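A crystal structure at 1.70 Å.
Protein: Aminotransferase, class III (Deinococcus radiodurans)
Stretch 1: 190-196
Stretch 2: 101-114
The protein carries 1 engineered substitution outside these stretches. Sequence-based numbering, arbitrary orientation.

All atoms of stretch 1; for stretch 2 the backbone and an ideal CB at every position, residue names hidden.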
ATOM      1  N   THR C 190      -5.072  -7.042  31.337  1.00 24.07           N
ATOM      2  CA  THR C 190      -5.779  -6.181  30.390  1.00 24.91           C
ATOM      3  C   THR C 190      -4.885  -5.850  29.197  1.00 24.07           C
ATOM      4  O   THR C 190      -5.318  -5.191  28.252  1.00 23.23           O
ATOM      5  CB  THR C 190      -6.214  -4.852  31.049  1.00 24.65           C
ATOM      6  OG1 THR C 190      -5.056  -4.065  31.371  1.00 26.16           O
ATOM      7  CG2 THR C 190      -7.004  -5.127  32.329  1.00 28.01           C
ATOM      8  N   VAL C 191      -3.644  -6.325  29.236  1.00 22.46           N
ATOM      9  CA  VAL C 191      -2.690  -6.037  28.165  1.00 22.38           C
ATOM     10  C   VAL C 191      -2.496  -7.136  27.127  1.00 22.05           C
ATOM     11  O   VAL C 191      -2.259  -8.299  27.456  1.00 23.06           O
ATOM     12  CB  VAL C 191      -1.308  -5.674  28.750  1.00 20.80           C
ATOM     13  CG1 VAL C 191      -0.342  -5.303  27.632  1.00 22.30           C
ATOM     14  CG2 VAL C 191      -1.457  -4.527  29.727  1.00 21.77           C
ATOM     15  N   ALA C 192      -2.565  -6.742  25.857  1.00 20.56           N
ATOM     16  CA  ALA C 192      -2.398  -7.681  24.764  1.00 20.18           C
ATOM     17  C   ALA C 192      -0.971  -7.725  24.234  1.00 20.69           C
ATOM     18  O   ALA C 192      -0.466  -8.788  23.878  1.00 20.73           O
ATOM     19  CB  ALA C 192      -3.360  -7.330  23.622  1.00 19.06           C
ATOM     20  N   ALA C 193      -0.306  -6.577  24.181  1.00 20.16           N
ATOM     21  CA  ALA C 193       1.045  -6.560  23.632  1.00 18.47           C
ATOM     22  C   ALA C 193       1.864  -5.335  23.993  1.00 16.63           C
ATOM     23  O   ALA C 193       1.370  -4.386  24.600  1.00 18.40           O
ATOM     24  CB  ALA C 193       0.968  -6.671  22.096  1.00 20.70           C
ATOM     25  N   PHE C 194       3.134  -5.398  23.613  1.00 18.27           N
ATOM     26  CA  PHE C 194       4.079  -4.303  23.779  1.00 17.28           C
ATOM     27  C   PHE C 194       4.771  -4.219  22.434  1.00 19.47           C
ATOM     28  O   PHE C 194       5.355  -5.205  21.967  1.00 19.20           O
ATOM     29  CB  PHE C 194       5.127  -4.587  24.858  1.00 17.93           C
ATOM     30  CG  PHE C 194       6.276  -3.609  24.846  1.00 19.49           C
ATOM     31  CD1 PHE C 194       6.050  -2.244  25.018  1.00 21.28           C
ATOM     32  CD2 PHE C 194       7.579  -4.047  24.623  1.00 20.36           C
ATOM     33  CE1 PHE C 194       7.105  -1.326  24.963  1.00 20.14           C
ATOM     34  CE2 PHE C 194       8.638  -3.137  24.568  1.00 20.78           C
ATOM     35  CZ  PHE C 194       8.398  -1.776  24.737  1.00 22.35           C
ATOM     36  N   MET C 195       4.692  -3.053  21.801  1.00 17.68           N
ATOM     37  CA  MET C 195       5.317  -2.852  20.504  1.00 18.29           C
ATOM     38  C   MET C 195       6.351  -1.734  20.590  1.00 17.89           C
ATOM     39  O   MET C 195       6.097  -0.683  21.181  1.00 19.32           O
ATOM     40  CB  MET C 195       4.247  -2.507  19.445  1.00 18.23           C
ATOM     41  CG  MET C 195       4.797  -2.328  18.022  1.00 19.95           C
ATOM     42  SD  MET C 195       3.493  -2.206  16.733  1.00 17.59           S
ATOM     43  CE  MET C 195       2.624  -0.758  17.262  1.00 23.36           C
ATOM     44  N   ALA C 196       7.523  -1.969  20.004  1.00 18.23           N
ATOM     45  CA  ALA C 196       8.583  -0.970  20.010  1.00 18.34           C
ATOM     46  C   ALA C 196       9.561  -1.138  18.856  1.00 19.23           C
ATOM     47  O   ALA C 196       9.744  -2.239  18.335  1.00 17.60           O
ATOM     48  CB  ALA C 196       9.351  -1.026  21.335  1.00 20.33           C
ATOM     49  N   UNK C 101       1.311  -3.360   7.538  1.00 17.08           N
ATOM     50  CA  UNK C 101       2.016  -4.395   8.296  1.00 15.93           C
ATOM     51  C   UNK C 101       1.871  -4.191   9.800  1.00 18.04           C
ATOM     52  O   UNK C 101       1.667  -5.148  10.551  1.00 16.42           O
ATOM     53  CB  UNK C 101       3.498  -4.411   7.916  1.00 15.93           C
ATOM     54  N   UNK C 102       1.986  -2.939  10.224  1.00 18.17           N
ATOM     55  CA  UNK C 102       1.858  -2.577  11.629  1.00 19.50           C
ATOM     56  C   UNK C 102       0.439  -2.833  12.124  1.00 19.69           C
ATOM     57  O   UNK C 102       0.236  -3.402  13.195  1.00 18.77           O
ATOM     58  CB  UNK C 102       2.238  -1.110  11.841  1.00 19.50           C
ATOM     59  N   UNK C 103      -0.547  -2.404  11.349  1.00 20.32           N
ATOM     60  CA  UNK C 103      -1.930  -2.630  11.735  1.00 21.81           C
ATOM     61  C   UNK C 103      -2.232  -4.129  11.782  1.00 20.60           C
ATOM     62  O   UNK C 103      -2.992  -4.585  12.641  1.00 18.94           O
ATOM     63  CB  UNK C 103      -2.878  -1.922  10.766  1.00 21.81           C
ATOM     64  N   UNK C 104      -1.631  -4.893  10.870  1.00 18.55           N
ATOM     65  CA  UNK C 104      -1.848  -6.339  10.842  1.00 18.84           C
ATOM     66  C   UNK C 104      -1.310  -6.931  12.139  1.00 18.74           C
ATOM     67  O   UNK C 104      -1.938  -7.799  12.736  1.00 18.82           O
ATOM     68  CB  UNK C 104      -1.176  -6.980   9.626  1.00 18.84           C
ATOM     69  N   UNK C 105      -0.150  -6.440  12.566  1.00 18.13           N
ATOM     70  CA  UNK C 105       0.494  -6.925  13.788  1.00 18.71           C
ATOM     71  C   UNK C 105      -0.378  -6.693  15.020  1.00 18.99           C
ATOM     72  O   UNK C 105      -0.497  -7.564  15.885  1.00 19.73           O
ATOM     73  CB  UNK C 105       1.849  -6.240  13.976  1.00 18.71           C
ATOM     74  N   UNK C 106      -0.973  -5.509  15.098  1.00 18.70           N
ATOM     75  CA  UNK C 106      -1.844  -5.155  16.211  1.00 20.21           C
ATOM     76  C   UNK C 106      -3.094  -6.028  16.195  1.00 19.42           C
ATOM     77  O   UNK C 106      -3.515  -6.554  17.228  1.00 19.39           O
ATOM     78  CB  UNK C 106      -2.223  -3.674  16.151  1.00 20.21           C
ATOM     79  N   UNK C 107      -3.683  -6.188  15.016  1.00 20.41           N
ATOM     80  CA  UNK C 107      -4.886  -6.996  14.862  1.00 19.84           C
ATOM     81  C   UNK C 107      -4.598  -8.427  15.327  1.00 20.02           C
ATOM     82  O   UNK C 107      -5.393  -9.023  16.062  1.00 19.28           O
ATOM     83  CB  UNK C 107      -5.369  -6.982  13.410  1.00 19.84           C
ATOM     84  N   UNK C 108      -3.453  -8.954  14.901  1.00 19.64           N
ATOM     85  CA  UNK C 108      -3.028 -10.309  15.250  1.00 21.29           C
ATOM     86  C   UNK C 108      -2.827 -10.488  16.758  1.00 20.30           C
ATOM     87  O   UNK C 108      -3.230 -11.502  17.327  1.00 19.22           O
ATOM     88  CB  UNK C 108      -1.732 -10.652  14.513  1.00 21.29           C
ATOM     89  N   UNK C 109      -2.191  -9.510  17.397  1.00 20.36           N
ATOM     90  CA  UNK C 109      -1.955  -9.580  18.835  1.00 20.30           C
ATOM     91  C   UNK C 109      -3.288  -9.656  19.566  1.00 21.60           C
ATOM     92  O   UNK C 109      -3.447 -10.439  20.502  1.00 22.10           O
ATOM     93  CB  UNK C 109      -1.144  -8.375  19.316  1.00 20.30           C
ATOM     94  N   UNK C 110      -4.249  -8.844  19.133  1.00 19.42           N
ATOM     95  CA  UNK C 110      -5.571  -8.837  19.749  1.00 20.09           C
ATOM     96  C   UNK C 110      -6.287 -10.162  19.497  1.00 20.68           C
ATOM     97  O   UNK C 110      -6.801 -10.779  20.431  1.00 21.12           O
ATOM     98  CB  UNK C 110      -6.405  -7.671  19.214  1.00 20.09           C
ATOM     99  N   UNK C 111      -6.312 -10.608  18.245  1.00 20.24           N
ATOM    100  CA  UNK C 111      -6.978 -11.867  17.921  1.00 23.42           C
ATOM    101  C   UNK C 111      -6.389 -13.052  18.681  1.00 22.92           C
ATOM    102  O   UNK C 111      -7.116 -13.944  19.110  1.00 23.24           O
ATOM    103  CB  UNK C 111      -6.892 -12.128  16.416  1.00 23.42           C
ATOM    104  N   UNK C 112      -5.071 -13.061  18.834  1.00 22.13           N
ATOM    105  CA  UNK C 112      -4.388 -14.138  19.543  1.00 22.27           C
ATOM    106  C   UNK C 112      -5.015 -14.396  20.918  1.00 23.40           C
ATOM    107  O   UNK C 112      -5.344 -15.532  21.260  1.00 24.76           O
ATOM    108  CB  UNK C 112      -2.903 -13.804  19.699  1.00 22.27           C
ATOM    109  N   UNK C 113      -5.182 -13.338  21.703  1.00 22.08           N
ATOM    110  CA  UNK C 113      -5.757 -13.480  23.036  1.00 23.48           C
ATOM    111  C   UNK C 113      -7.239 -13.820  23.027  1.00 24.26           C
ATOM    112  O   UNK C 113      -7.722 -14.546  23.899  1.00 23.89           O
ATOM    113  CB  UNK C 113      -5.542 -12.189  23.828  1.00 23.48           C
ATOM    114  N   UNK C 114      -7.963 -13.302  22.041  1.00 22.59           N
ATOM    115  CA  UNK C 114      -9.386 -13.589  21.933  1.00 24.34           C
ATOM    116  C   UNK C 114      -9.604 -15.072  21.624  1.00 24.13           C
ATOM    117  O   UNK C 114     -10.506 -15.708  22.181  1.00 25.08           O
ATOM    118  CB  UNK C 114     -10.029 -12.715  20.854  1.00 24.34           C
TER

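Stretch 2 is a continuous α-helix that crosses strand 191-196 at 149°, close to antiparallel, with the axes 7.6 Å apart at their closest. Its early turns therefore lie near M195 and its late turns near A192.

Position 101 has helical angles and no atom of stretch 1 near its ideal CB, so stretch 1 leaves the choice wide; it is A101. At position 102 the CA-to-CB bond points sideways, and the ideal CB lies 5.2 Å from M195 SD. A side chain of moderate size carrying a methyl group could extend to the methionine tip, so valine, isoleucine, threonine or leucine would all be reasonable. The residue is T102, in the m rotamer, with its CG2 4.0 Å from M195 CE; OG1 is hydrogen-bonded elsewhere in the structure.

Position 103 points away from the strand and would accept almost any helix-compatible residue, polar ones included. It is E103, which makes no contact with stretch 1. Position 104 is equally unconstrained and holds S104.

Position 105 points toward the strand, its ideal CB again 5.2 Å from M195 SD. That gap would take one more carbon at contact distance, so small or modestly larger apolar side chains would suit, alanine among them. A105 stops short of contact. At position 106 the CB points sideways and the ideal CB is 5.8 Å from M195 CE, but a branched or longer apolar chain could reach that methyl. The deposited V106, in the t rotamer, does so with CG2 4.3 Å from M195 CE. The methionine methyl thus meets side chains one helical turn apart, at 102 and 106.

Positions 107 and 108 are out of reach of stretch 1, which sets no preference; they are K107 and L108.

Position 109 is the most restrictive. Its CB points toward the strand, and the ideal CB is already 3.9 Å from A193 CB and 4.6 Å from A192 O. A small residue, alanine or perhaps glycine or serine, is the natural expectation. It is A109, whose CB packs against A193 CB at 3.9 Å, a methyl-to-methyl contact that suits the close approach of the two backbones.

Position 110 has its CA 6.0 Å from A192 CA, yet its CB points away, so a long chain can leave without crossing the strand. R110 does this, and its guanidinium is hydrogen-bonded elsewhere in the structure. Positions 111 and 112 receive no guidance from stretch 1 and hold Q111 and Y112.

Position 113 points toward the strand, with its ideal CB 5.3 Å from A192 CB and the A192 carbonyl beyond. A flat or medium-sized side chain could lie alongside the alanine, among them histidine, asparagine, glutamine or leucine. It is H113, in the m rotamer: ND1 comes within 3.5 Å of A192 CB, and A192 O sits at the ring edge, near its plane. NE2 is hydrogen-bonded elsewhere in the structure. Position 114, out of reach, is V114.

Stretch 2 101-114: ATESAVKLARQYHV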
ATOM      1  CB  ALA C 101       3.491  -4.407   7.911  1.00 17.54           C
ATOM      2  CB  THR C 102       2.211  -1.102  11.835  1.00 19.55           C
ATOM      3  OG1 THR C 102       3.575  -0.884  11.449  1.00 19.70           O
ATOM      4  CG2 THR C 102       2.019  -0.707  13.290  1.00 21.36           C
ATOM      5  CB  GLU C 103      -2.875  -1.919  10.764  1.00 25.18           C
ATOM      6  CG  GLU C 103      -2.761  -0.394  10.809  1.00 31.57           C
ATOM      7  CD  GLU C 103      -2.984   0.186  12.205  1.00 35.66           C
ATOM      8  OE1 GLU C 103      -4.063  -0.056  12.789  1.00 37.04           O
ATOM      9  OE2 GLU C 103      -2.081   0.888  12.717  1.00 37.42           O
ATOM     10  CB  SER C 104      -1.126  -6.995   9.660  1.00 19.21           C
ATOM     11  OG  SER C 104      -1.705  -6.624   8.414  1.00 20.41           O
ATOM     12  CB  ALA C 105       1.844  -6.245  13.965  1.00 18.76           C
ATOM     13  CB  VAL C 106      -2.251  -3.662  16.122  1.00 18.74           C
ATOM     14  CG1 VAL C 106      -3.329  -3.344  17.137  1.00 20.03           C
ATOM     15  CG2 VAL C 106      -1.029  -2.787  16.362  1.00 20.69           C
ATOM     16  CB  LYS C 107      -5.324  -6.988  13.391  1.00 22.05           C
ATOM     17  CG  LYS C 107      -6.721  -7.543  13.122  1.00 25.24           C
ATOM     18  CD  LYS C 107      -6.758  -9.060  13.151  1.00 30.96           C
ATOM     19  CE  LYS C 107      -8.140  -9.585  12.783  1.00 33.14           C
ATOM     20  NZ  LYS C 107      -8.529  -9.205  11.396  1.00 38.33           N
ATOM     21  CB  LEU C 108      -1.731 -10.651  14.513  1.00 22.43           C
ATOM     22  CG  LEU C 108      -1.130 -12.038  14.750  1.00 23.77           C
ATOM     23  CD1 LEU C 108      -2.154 -13.120  14.421  1.00 22.75           C
ATOM     24  CD2 LEU C 108       0.115 -12.196  13.882  1.00 26.96           C
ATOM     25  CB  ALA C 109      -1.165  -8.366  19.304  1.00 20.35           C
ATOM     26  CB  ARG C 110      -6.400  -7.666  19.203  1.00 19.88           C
ATOM     27  CG  ARG C 110      -7.893  -7.684  19.563  1.00 20.16           C
ATOM     28  CD  ARG C 110      -8.165  -7.666  21.065  1.00 21.55           C
ATOM     29  NE  ARG C 110      -9.604  -7.684  21.348  1.00 23.21           N
ATOM     30  CZ  ARG C 110     -10.131  -7.906  22.551  1.00 25.10           C
ATOM     31  NH1 ARG C 110      -9.344  -8.128  23.595  1.00 24.82           N
ATOM     32  NH2 ARG C 110     -11.449  -7.912  22.713  1.00 25.91           N
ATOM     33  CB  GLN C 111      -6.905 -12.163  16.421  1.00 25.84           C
ATOM     34  CG  GLN C 111      -7.656 -13.438  16.054  1.00 26.93           C
ATOM     35  CD  GLN C 111      -7.760 -13.665  14.563  1.00 29.69           C
ATOM     36  OE1 GLN C 111      -7.354 -12.820  13.763  1.00 30.68           O
ATOM     37  NE2 GLN C 111      -8.312 -14.812  14.179  1.00 30.51           N
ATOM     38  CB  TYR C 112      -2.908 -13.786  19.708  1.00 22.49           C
ATOM     39  CG  TYR C 112      -2.106 -14.765  20.539  1.00 21.49           C
ATOM     40  CD1 TYR C 112      -1.696 -15.989  20.011  1.00 24.01           C
ATOM     41  CD2 TYR C 112      -1.746 -14.458  21.853  1.00 23.76           C
ATOM     42  CE1 TYR C 112      -0.942 -16.889  20.772  1.00 26.32           C
ATOM     43  CE2 TYR C 112      -0.993 -15.348  22.623  1.00 24.88           C
ATOM     44  CZ  TYR C 112      -0.595 -16.559  22.075  1.00 26.55           C
ATOM     45  OH  TYR C 112       0.160 -17.438  22.821  1.00 30.08           O
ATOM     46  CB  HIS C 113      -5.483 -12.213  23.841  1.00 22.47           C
ATOM     47  CG  HIS C 113      -4.030 -12.012  24.125  1.00 23.37           C
ATOM     48  ND1 HIS C 113      -3.344 -10.876  23.753  1.00 24.45           N
ATOM     49  CD2 HIS C 113      -3.113 -12.843  24.676  1.00 21.48           C
ATOM     50  CE1 HIS C 113      -2.067 -11.017  24.060  1.00 21.96           C
ATOM     51  NE2 HIS C 113      -1.900 -12.202  24.621  1.00 25.78           N
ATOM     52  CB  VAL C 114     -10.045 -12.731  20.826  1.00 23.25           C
ATOM     53  CG1 VAL C 114     -11.433 -13.274  20.499  1.00 26.46           C
ATOM     54  CG2 VAL C 114     -10.148 -11.281  21.291  1.00 24.22           C
TER
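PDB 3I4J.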